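Side-chain contacts in acyl-coenzyme A oxidase acox-1.2 (Caenorhabditis elegans, PDB 5K3J), which catalyses, with FAD as cofactor, the first desaturation step of peroxisomal beta-oxidation of ascaroside pheromones carrying a five-carbon omega side chain: residues F118-T121 against L122-Q125; K133-E136 against R137-R141; E500-L503 against K504-S508; R512-A515 against W516-A520. All coordinates share one frame; numbering follows the deposited sequence.

Contact 1: residues F118-T121 against L122-Q125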
loop_
_atom_site.group_PDB
_atom_site.type_symbol
_atom_site.label_atom_id
_atom_site.label_comp_id
_atom_site.label_asym_id
_atom_site.label_seq_id
_atom_site.Cartn_x
_atom_site.Cartn_y
_atom_site.Cartn_z
ATOM N N PHE A 118 16.893 19.498 10.753
ATOM C CA PHE A 118 18.166 20.198 10.901
ATOM C C PHE A 118 17.991 21.514 11.652
ATOM O O PHE A 118 18.661 21.752 12.657
ATOM C CB PHE A 118 18.809 20.462 9.543
ATOM C CG PHE A 118 20.163 21.104 9.634
ATOM C CD1 PHE A 118 21.254 20.396 10.114
ATOM C CD2 PHE A 118 20.347 22.414 9.237
ATOM C CE1 PHE A 118 22.499 20.986 10.200
ATOM C CE2 PHE A 118 21.589 23.006 9.316
ATOM C CZ PHE A 118 22.665 22.295 9.795
ATOM N N ILE A 119 17.085 22.359 11.166
ATOM C CA ILE A 119 16.779 23.626 11.828
ATOM C C ILE A 119 16.102 23.424 13.197
ATOM O O ILE A 119 16.488 24.078 14.169
ATOM C CB ILE A 119 15.895 24.529 10.929
ATOM C CG1 ILE A 119 16.710 25.111 9.773
ATOM C CG2 ILE A 119 15.265 25.651 11.734
ATOM C CD1 ILE A 119 15.952 26.132 8.957
ATOM N N PRO A 120 15.093 22.530 13.289
ATOM C CA PRO A 120 14.482 22.343 14.611
ATOM C C PRO A 120 15.413 21.746 15.669
ATOM O O PRO A 120 15.153 21.940 16.855
ATOM C CB PRO A 120 13.321 21.387 14.322
ATOM C CG PRO A 120 12.980 21.639 12.909
ATOM C CD PRO A 120 14.288 21.884 12.235
ATOM N N THR A 121 16.460 21.033 15.260
ATOM C CA THR A 121 17.401 20.458 16.221
ATOM C C THR A 121 18.359 21.529 16.727
ATOM O O THR A 121 18.718 21.545 17.904
ATOM C CB THR A 121 18.205 19.279 15.614
ATOM O OG1 THR A 121 17.354 18.132 15.493
ATOM C CG2 THR A 121 19.392 18.911 16.498
ATOM N N LEU A 122 18.762 22.434 15.839
ATOM C CA LEU A 122 19.600 23.558 16.238
ATOM C C LEU A 122 18.853 24.435 17.234
ATOM O O LEU A 122 19.436 24.939 18.193
ATOM C CB LEU A 122 20.024 24.385 15.024
ATOM C CG LEU A 122 21.087 23.778 14.108
ATOM C CD1 LEU A 122 21.232 24.618 12.846
ATOM C CD2 LEU A 122 22.419 23.648 14.834
ATOM N N GLN A 123 17.555 24.601 17.001
ATOM C CA GLN A 123 16.709 25.414 17.866
ATOM C C GLN A 123 16.612 24.838 19.272
ATOM O O GLN A 123 16.636 25.577 20.258
ATOM C CB GLN A 123 15.309 25.546 17.264
ATOM C CG GLN A 123 15.257 26.411 16.021
ATOM C CD GLN A 123 13.907 26.367 15.335
ATOM O OE1 GLN A 123 13.277 25.315 15.241
ATOM N NE2 GLN A 123 13.456 27.516 14.852
ATOM N N SER A 124 16.518 23.515 19.362
ATOM C CA SER A 124 16.257 22.858 20.637
ATOM C C SER A 124 17.514 22.324 21.325
ATOM O O SER A 124 17.475 21.991 22.511
ATOM C CB SER A 124 15.266 21.707 20.440
ATOM O OG SER A 124 15.758 20.757 19.508
ATOM N N GLN A 125 18.629 22.240 20.602
ATOM C CA GLN A 125 19.803 21.551 21.139
ATOM C C GLN A 125 21.124 22.321 21.026
ATOM O O GLN A 125 22.135 21.891 21.582
ATOM C CB GLN A 125 19.959 20.188 20.451
ATOM C CG GLN A 125 18.699 19.324 20.440
ATOM C CD GLN A 125 18.366 18.736 21.799
ATOM O OE1 GLN A 125 19.215 18.680 22.689
ATOM N NE2 GLN A 125 17.126 18.289 21.964
#
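Between F118-T121 and L122-Q125 the backbone runs as the closing turns of helix 112-125, with L122 N bonded to F118 O (3.3 Å) and Q123 N to I119 O (3.1 Å). The helix belongs to the N-terminal region of the acyl-CoA oxidase fold, and it is kinked at P120, whose ring nitrogen cannot donate to the turn before. The first i to i+4 side-chain pair, F118 and L122, is apolar. With its CG anti to the backbone N (chi1 -176°), F118 holds its ring out to the flank, and methyl CD1 of L122 comes over one face, a CH-pi contact of 4.3 Å to the ring centroid. The H114 ring also meets F118, and L199 of strand 197-205 packs against both members of the pair. In the next pair along, I119 and Q123, the glutamine stretches out beside the isoleucine, Q123 CD lying 3.9 Å from I119 CG2, while its OE1 rests near P120 CA. I119 itself touches L135 of helix 128-139. T121 and Q125 meet through carbon alone, CG2 to CG. Their polar ends turn to other partners: T121 OG1 bonds to L117 O, and Q125 NE2 reaches the carbonyl of I284, a residue that binds substrate. S124 instead folds its hydroxyl back on its own helix. P120 O thus accepts twice, from S124 N above the carbonyl plane and from S124 OG, which lies in that plane on a lone pair, 3.0 Å from P120 O.

Contact 2: residues K133-E136 against R137-R141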
loop_
_atom_site.group_PDB
_atom_site.type_symbol
_atom_site.label_atom_id
_atom_site.label_comp_id
_atom_site.label_asym_id
_atom_site.label_seq_id
_atom_site.Cartn_x
_atom_site.Cartn_y
_atom_site.Cartn_z
ATOM N N LYS A 133 26.052 31.052 15.155
ATOM C CA LYS A 133 27.023 30.629 14.162
ATOM C C LYS A 133 26.382 29.890 12.990
ATOM O O LYS A 133 26.916 29.907 11.881
ATOM C CB LYS A 133 28.081 29.741 14.814
ATOM C CG LYS A 133 29.401 29.676 14.066
ATOM C CD LYS A 133 30.311 28.614 14.665
ATOM C CE LYS A 133 30.494 28.818 16.161
ATOM N NZ LYS A 133 31.164 27.651 16.800
ATOM N N TRP A 134 25.248 29.234 13.225
ATOM C CA TRP A 134 24.650 28.421 12.166
ATOM C C TRP A 134 23.152 28.638 11.938
ATOM O O TRP A 134 22.704 28.675 10.790
ATOM C CB TRP A 134 24.875 26.932 12.441
ATOM C CG TRP A 134 26.311 26.511 12.471
ATOM C CD1 TRP A 134 27.235 26.668 11.480
ATOM C CD2 TRP A 134 26.975 25.831 13.539
ATOM N NE1 TRP A 134 28.444 26.141 11.871
ATOM C CE2 TRP A 134 28.314 25.621 13.131
ATOM C CE3 TRP A 134 26.585 25.384 14.803
ATOM C CZ2 TRP A 134 29.247 24.989 13.941
ATOM C CZ3 TRP A 134 27.515 24.755 15.606
ATOM C CH2 TRP A 134 28.832 24.564 15.171
ATOM N N LEU A 135 22.377 28.765 13.014
ATOM C CA LEU A 135 20.917 28.733 12.905
ATOM C C LEU A 135 20.348 29.807 11.980
ATOM O O LEU A 135 19.369 29.564 11.273
ATOM C CB LEU A 135 20.272 28.848 14.291
ATOM C CG LEU A 135 18.743 28.796 14.324
ATOM C CD1 LEU A 135 18.208 27.591 13.555
ATOM C CD2 LEU A 135 18.247 28.772 15.763
ATOM N N GLU A 136 20.950 30.990 11.967
ATOM C CA GLU A 136 20.474 32.012 11.046
ATOM C C GLU A 136 21.026 31.755 9.650
ATOM O O GLU A 136 20.402 32.115 8.660
ATOM C CB GLU A 136 20.842 33.416 11.527
ATOM C CG GLU A 136 20.043 34.527 10.842
ATOM C CD GLU A 136 18.537 34.264 10.815
ATOM O OE1 GLU A 136 17.998 33.688 11.787
ATOM O OE2 GLU A 136 17.889 34.635 9.812
ATOM N N ARG A 137 22.191 31.123 9.572
ATOM C CA ARG A 137 22.739 30.733 8.277
ATOM C C ARG A 137 21.841 29.693 7.616
ATOM O O ARG A 137 21.644 29.704 6.401
ATOM C CB ARG A 137 24.155 30.181 8.419
ATOM C CG ARG A 137 25.207 31.222 8.745
ATOM C CD ARG A 137 26.594 30.708 8.357
ATOM N NE ARG A 137 26.751 30.632 6.907
ATOM C CZ ARG A 137 27.697 29.923 6.293
ATOM N NH1 ARG A 137 28.567 29.211 7.005
ATOM N NH2 ARG A 137 27.770 29.918 4.966
ATOM N N ALA A 138 21.307 28.790 8.431
ATOM C CA ALA A 138 20.371 27.777 7.963
ATOM C C ALA A 138 19.084 28.418 7.445
ATOM O O ALA A 138 18.603 28.078 6.363
ATOM C CB ALA A 138 20.058 26.794 9.079
ATOM N N ARG A 139 18.537 29.353 8.217
ATOM C CA ARG A 139 17.257 29.976 7.891
ATOM C C ARG A 139 17.318 30.822 6.619
ATOM O O ARG A 139 16.321 30.957 5.906
ATOM C CB ARG A 139 16.773 30.833 9.064
ATOM C CG ARG A 139 16.044 30.041 10.152
ATOM C CD ARG A 139 15.954 30.808 11.479
ATOM N NE ARG A 139 14.716 30.500 12.195
ATOM C CZ ARG A 139 14.521 30.709 13.497
ATOM N NH1 ARG A 139 15.490 31.218 14.251
ATOM N NH2 ARG A 139 13.356 30.402 14.052
ATOM N N ARG A 140 18.489 31.388 6.340
ATOM C CA ARG A 140 18.690 32.178 5.129
ATOM C C ARG A 140 19.093 31.265 3.977
ATOM O O ARG A 140 19.429 31.724 2.885
ATOM C CB ARG A 140 19.760 33.246 5.356
ATOM C CG ARG A 140 19.728 33.874 6.739
ATOM C CD ARG A 140 20.866 34.864 6.925
ATOM N NE ARG A 140 20.531 36.187 6.408
ATOM C CZ ARG A 140 21.148 36.768 5.385
ATOM N NH1 ARG A 140 22.139 36.142 4.764
ATOM N NH2 ARG A 140 20.776 37.975 4.981
ATOM N N ARG A 141 19.053 29.964 4.243
ATOM C CA ARG A 141 19.409 28.939 3.270
ATOM C C ARG A 141 20.765 29.239 2.638
ATOM O O ARG A 141 20.965 29.045 1.438
ATOM C CB ARG A 141 18.311 28.795 2.209
ATOM C CG ARG A 141 17.034 28.205 2.789
ATOM C CD ARG A 141 15.932 28.020 1.754
ATOM N NE ARG A 141 14.862 27.178 2.282
ATOM C CZ ARG A 141 13.731 26.903 1.636
ATOM N NH1 ARG A 141 13.500 27.413 0.429
ATOM N NH2 ARG A 141 12.820 26.120 2.199
HETATM O O HOH W 1 28.802 28.582 9.493
#
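E136 holds its CG anti to the backbone N (chi1 -163°) and then bends at the next bond (chi2 48°), and its side chain crosses that of R139 at about a right angle. The carboxylate meets the arginine's aliphatic part: E136 OE1 lies 3.5 Å from R139 CD. The charged ends stay farther apart, with E136 OE1 and R139 NH1 separated by 4.3 Å and the two flat groups turned 38° from one another. The attraction is therefore probably a diffuse one, short of a salt bridge. R139 also passes L135 obliquely, its NH1 4.0 Å from L135 CD2. Beneath these side chains the helix is held by A138 N to W134 O (2.7 Å) and R139 N to L135 O, and it ends in a Schellman motif with R141, of positive phi, as C-prime residue. R137 turns off in another direction. A water in the plane of its guanidinium accepts from R137 NH1 (2.6 Å) and gives a weak bond to K133 O, while E142 and E223 take salt bridges from the same group. R140 bonds through NH2 to A662 O of the second subunit, a residue that apparently belongs to the construct's tag. In the fold, this end of helix 128-139 packs on helix 112-125, L135 against L122 and A138 against I119, and W134 touches the loop at N262.

Contact 3: residues E500-L503 against K504-S508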
loop_
_atom_site.group_PDB
_atom_site.type_symbol
_atom_site.label_atom_id
_atom_site.label_comp_id
_atom_site.label_asym_id
_atom_site.label_seq_id
_atom_site.Cartn_x
_atom_site.Cartn_y
_atom_site.Cartn_z
ATOM N N GLU A 500 -1.496 -6.900 33.332
ATOM C CA GLU A 500 -1.529 -7.992 34.300
ATOM C C GLU A 500 -0.995 -9.294 33.712
ATOM O O GLU A 500 -0.497 -10.152 34.443
ATOM C CB GLU A 500 -2.953 -8.197 34.818
ATOM C CG GLU A 500 -3.031 -8.904 36.158
ATOM C CD GLU A 500 -3.823 -8.116 37.182
ATOM O OE1 GLU A 500 -4.521 -7.156 36.790
ATOM O OE2 GLU A 500 -3.744 -8.453 38.381
ATOM N N LYS A 501 -1.110 -9.446 32.396
ATOM C CA LYS A 501 -0.547 -10.609 31.721
ATOM C C LYS A 501 0.968 -10.502 31.731
ATOM O O LYS A 501 1.668 -11.473 32.023
ATOM C CB LYS A 501 -1.065 -10.730 30.288
ATOM C CG LYS A 501 -0.373 -11.814 29.471
ATOM C CD LYS A 501 -1.065 -12.038 28.135
ATOM C CE LYS A 501 -0.250 -12.951 27.228
ATOM N NZ LYS A 501 -0.942 -13.243 25.938
ATOM N N PHE A 502 1.472 -9.313 31.418
ATOM C CA PHE A 502 2.903 -9.052 31.509
ATOM C C PHE A 502 3.378 -9.212 32.954
ATOM O O PHE A 502 4.454 -9.755 33.195
ATOM C CB PHE A 502 3.228 -7.656 30.966
ATOM C CG PHE A 502 4.538 -7.098 31.442
ATOM C CD1 PHE A 502 5.734 -7.751 31.185
ATOM C CD2 PHE A 502 4.575 -5.893 32.121
ATOM C CE1 PHE A 502 6.935 -7.220 31.624
ATOM C CE2 PHE A 502 5.769 -5.361 32.555
ATOM C CZ PHE A 502 6.951 -6.025 32.306
ATOM N N LEU A 503 2.564 -8.766 33.907
ATOM C CA LEU A 503 2.875 -8.929 35.328
ATOM C C LEU A 503 2.919 -10.399 35.748
ATOM O O LEU A 503 3.843 -10.825 36.441
ATOM C CB LEU A 503 1.859 -8.176 36.191
ATOM C CG LEU A 503 1.954 -6.648 36.175
ATOM C CD1 LEU A 503 0.936 -6.022 37.121
ATOM C CD2 LEU A 503 3.370 -6.190 36.510
ATOM N N LYS A 504 1.914 -11.164 35.328
ATOM C CA LYS A 504 1.826 -12.585 35.660
ATOM C C LYS A 504 3.046 -13.364 35.181
ATOM O O LYS A 504 3.489 -14.310 35.833
ATOM C CB LYS A 504 0.557 -13.197 35.057
ATOM C CG LYS A 504 -0.542 -13.496 36.064
ATOM C CD LYS A 504 -1.712 -14.199 35.393
ATOM C CE LYS A 504 -2.614 -14.876 36.413
ATOM N NZ LYS A 504 -3.099 -13.933 37.459
ATOM N N LEU A 505 3.584 -12.957 34.036
ATOM C CA LEU A 505 4.754 -13.606 33.462
ATOM C C LEU A 505 6.013 -13.309 34.273
ATOM O O LEU A 505 7.016 -14.005 34.145
ATOM C CB LEU A 505 4.943 -13.173 32.005
ATOM C CG LEU A 505 3.931 -13.742 31.005
ATOM C CD1 LEU A 505 3.782 -12.825 29.803
ATOM C CD2 LEU A 505 4.340 -15.143 30.561
ATOM N N MET A 506 5.962 -12.279 35.111
ATOM C CA MET A 506 7.090 -11.971 35.987
ATOM C C MET A 506 6.907 -12.653 37.337
ATOM O O MET A 506 7.880 -12.966 38.025
ATOM C CB MET A 506 7.251 -10.462 36.161
ATOM C CG MET A 506 7.452 -9.717 34.851
ATOM S SD MET A 506 7.947 -8.001 35.094
ATOM C CE MET A 506 9.583 -8.217 35.784
ATOM N N GLU A 507 5.653 -12.887 37.708
ATOM C CA GLU A 507 5.345 -13.710 38.867
ATOM C C GLU A 507 5.549 -15.175 38.485
ATOM O O GLU A 507 5.582 -16.061 39.340
ATOM C CB GLU A 507 3.920 -13.441 39.355
ATOM C CG GLU A 507 3.746 -12.042 39.935
ATOM C CD GLU A 507 2.319 -11.531 39.839
ATOM O OE1 GLU A 507 1.390 -12.363 39.796
ATOM O OE2 GLU A 507 2.130 -10.296 39.795
ATOM N N SER A 508 5.694 -15.413 37.184
ATOM C CA SER A 508 6.148 -16.701 36.679
ATOM C C SER A 508 7.667 -16.767 36.786
ATOM O O SER A 508 8.266 -17.835 36.694
ATOM C CB SER A 508 5.705 -16.917 35.228
ATOM O OG SER A 508 4.296 -17.017 35.124
#
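F502 and M506, one turn apart near the end of helix 481-507, form a Met-aromatic contact in the C-terminal helical region of the acyl-CoA oxidase fold. The sulfur stands obliquely to the ring, 4.2 Å from its centroid and 38° off the normal, with M506 SD closest to F502 CZ at 3.6 Å. F502 holds its ring out from the helix, with CG anti to the backbone N (chi1 159°), M506 keeps its CG beside its own N, and the two side chains meet on the same flank. That flank is the one covered by helix 512-518, where A515 touches F502, L505 and M506. A looser apolar touch joins K501 and L505, CG to CD1, at 4.3 Å; the lysine chain is fully extended and packs on Y591 of the second subunit. Charged groups contribute less. E500 OE2 and K504 NZ are 5.6 Å apart, too distant for a salt bridge, and both residues are exposed. The backbone bonds include K504 N to E500 O and L505 N to K501 O. Near the end of the segment L503 O takes two donors: E507 N (3.0 Å), in the carbonyl plane, and M506 N, well above it. Beyond them the S508 side chain turns back on the helix, and its OG donates to K504 O across 2.9 Å.

Contact 4: residues R512-A515 against W516-A520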
loop_
_atom_site.group_PDB
_atom_site.type_symbol
_atom_site.label_atom_id
_atom_site.label_comp_id
_atom_site.label_asym_id
_atom_site.label_seq_id
_atom_site.Cartn_x
_atom_site.Cartn_y
_atom_site.Cartn_z
ATOM N N ARG A 512 12.087 -9.743 32.782
ATOM C CA ARG A 512 11.315 -8.601 32.294
ATOM C C ARG A 512 11.287 -8.497 30.775
ATOM O O ARG A 512 10.215 -8.429 30.172
ATOM C CB ARG A 512 11.870 -7.299 32.868
ATOM C CG ARG A 512 11.265 -6.061 32.230
ATOM C CD ARG A 512 11.812 -4.787 32.837
ATOM N NE ARG A 512 10.853 -3.695 32.707
ATOM C CZ ARG A 512 9.963 -3.372 33.641
ATOM N NH1 ARG A 512 9.124 -2.365 33.437
ATOM N NH2 ARG A 512 9.913 -4.053 34.781
ATOM N N GLU A 513 12.470 -8.478 30.169
ATOM C CA GLU A 513 12.600 -8.390 28.720
ATOM C C GLU A 513 11.783 -9.465 28.005
ATOM O O GLU A 513 11.071 -9.180 27.043
ATOM C CB GLU A 513 14.072 -8.496 28.314
ATOM C CG GLU A 513 14.872 -7.207 28.467
ATOM C CD GLU A 513 15.133 -6.833 29.916
ATOM O OE1 GLU A 513 15.096 -7.732 30.784
ATOM O OE2 GLU A 513 15.375 -5.637 30.186
ATOM N N VAL A 514 11.886 -10.701 28.481
ATOM C CA VAL A 514 11.157 -11.807 27.873
ATOM C C VAL A 514 9.676 -11.742 28.232
ATOM O O VAL A 514 8.813 -12.012 27.393
ATOM C CB VAL A 514 11.743 -13.171 28.302
ATOM C CG1 VAL A 514 10.920 -14.320 27.734
ATOM C CG2 VAL A 514 13.190 -13.283 27.856
ATOM N N ALA A 515 9.386 -11.380 29.477
ATOM C CA ALA A 515 8.010 -11.173 29.911
ATOM C C ALA A 515 7.350 -10.078 29.083
ATOM O O ALA A 515 6.187 -10.188 28.702
ATOM C CB ALA A 515 7.966 -10.821 31.384
ATOM N N TRP A 516 8.105 -9.019 28.812
ATOM C CA TRP A 516 7.634 -7.936 27.957
ATOM C C TRP A 516 7.391 -8.432 26.535
ATOM O O TRP A 516 6.387 -8.095 25.907
ATOM C CB TRP A 516 8.639 -6.781 27.938
ATOM C CG TRP A 516 8.206 -5.656 27.064
ATOM C CD1 TRP A 516 8.628 -5.393 25.793
ATOM C CD2 TRP A 516 7.245 -4.647 27.385
ATOM N NE1 TRP A 516 7.995 -4.277 25.305
ATOM C CE2 TRP A 516 7.140 -3.801 26.262
ATOM C CE3 TRP A 516 6.466 -4.373 28.511
ATOM C CZ2 TRP A 516 6.291 -2.703 26.235
ATOM C CZ3 TRP A 516 5.625 -3.282 28.482
ATOM C CH2 TRP A 516 5.540 -2.463 27.351
ATOM N N ASN A 517 8.326 -9.236 26.040
ATOM C CA ASN A 517 8.291 -9.734 24.672
ATOM C C ASN A 517 7.076 -10.621 24.408
ATOM O O ASN A 517 6.418 -10.495 23.375
ATOM C CB ASN A 517 9.579 -10.503 24.369
ATOM C CG ASN A 517 9.708 -10.890 22.907
ATOM O OD1 ASN A 517 8.891 -10.505 22.072
ATOM N ND2 ASN A 517 10.750 -11.649 22.591
ATOM N N LYS A 518 6.776 -11.508 25.351
ATOM C CA LYS A 518 5.684 -12.462 25.187
ATOM C C LYS A 518 4.308 -11.809 25.263
ATOM O O LYS A 518 3.317 -12.387 24.824
ATOM C CB LYS A 518 5.795 -13.566 26.237
ATOM C CG LYS A 518 6.895 -14.566 25.948
ATOM C CD LYS A 518 6.860 -15.714 26.936
ATOM C CE LYS A 518 7.670 -16.895 26.433
ATOM N NZ LYS A 518 7.582 -18.063 27.354
ATOM N N SER A 519 4.248 -10.604 25.815
ATOM C CA SER A 519 2.983 -9.887 25.919
ATOM C C SER A 519 2.915 -8.731 24.927
ATOM O O SER A 519 1.994 -7.920 24.977
ATOM C CB SER A 519 2.782 -9.362 27.340
ATOM O OG SER A 519 3.812 -8.459 27.689
ATOM N N ALA A 520 3.891 -8.675 24.023
ATOM C CA ALA A 520 4.103 -7.505 23.169
ATOM C C ALA A 520 2.916 -7.172 22.265
ATOM O O ALA A 520 2.677 -6.003 21.963
ATOM C CB ALA A 520 5.358 -7.698 22.326
#
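R512 and W516 meet first through the backbone: W516 N bonds to R512 O at 2.6 Å. N517 N to E513 O and K518 N to V514 O (2.9 Å) continue the ladder of this short helix, 512-518, in the C-terminal helical region. Side-chain contact within it is sparse. V514 CG1 approaches the extended K518 at CE, 4.3 Å away, and W516 meets the preceding turn through its CB, near R512 O and E513 O. At the end of the helix S519 OG lies 3.1 Å from A515 O and 3.2 Å from W516 O. What positions the larger groups lies farther out. W516, with CG anti to its backbone N (chi1 179°), carries its indole to a cation-pi contact with R444 and an edge-to-face contact with F502. N517 is held by the second subunit, OD1 accepting from Q336 N and ND2 donating to D334 O there, while its side chain stays about 6 Å at nearest from a bound FAD. The R512 side chain comes within about 5 Å of the bound ascaroside-CoA. Helix 512-518 is thus wedged between three neighbours: R512 touches M506 of helix 481-507, the W516 indole lies on L440, A443 and V447 of helix 435-450, and E513 and V514 pack on D324 of the second subunit.

In the fold
The four contacts fall into two distant pairs on consecutive helices. Contacts 1 and 2, with centres 11 Å apart, lie on helices 112-125 and 128-139 of the N-terminal region, which pack together; contacts 3 and 4, centres 9 Å apart, lie on helices 481-507 and 512-518 of the C-terminal one, likewise packed. The nearest atoms of the two pairs are about 24 Å apart. Contact 1 is buried and mixes apolar packing with polar groups bonded to backbone carbonyls, contacts 2 and 4 are partly buried, and contact 3 lies at the surface. Arginines and one glutamate mark contact 2, a sulfur and a ring contact 3. In contact 4 N517 bonds to the second subunit, which contacts 2 and 3 also touch and contact 1 does not.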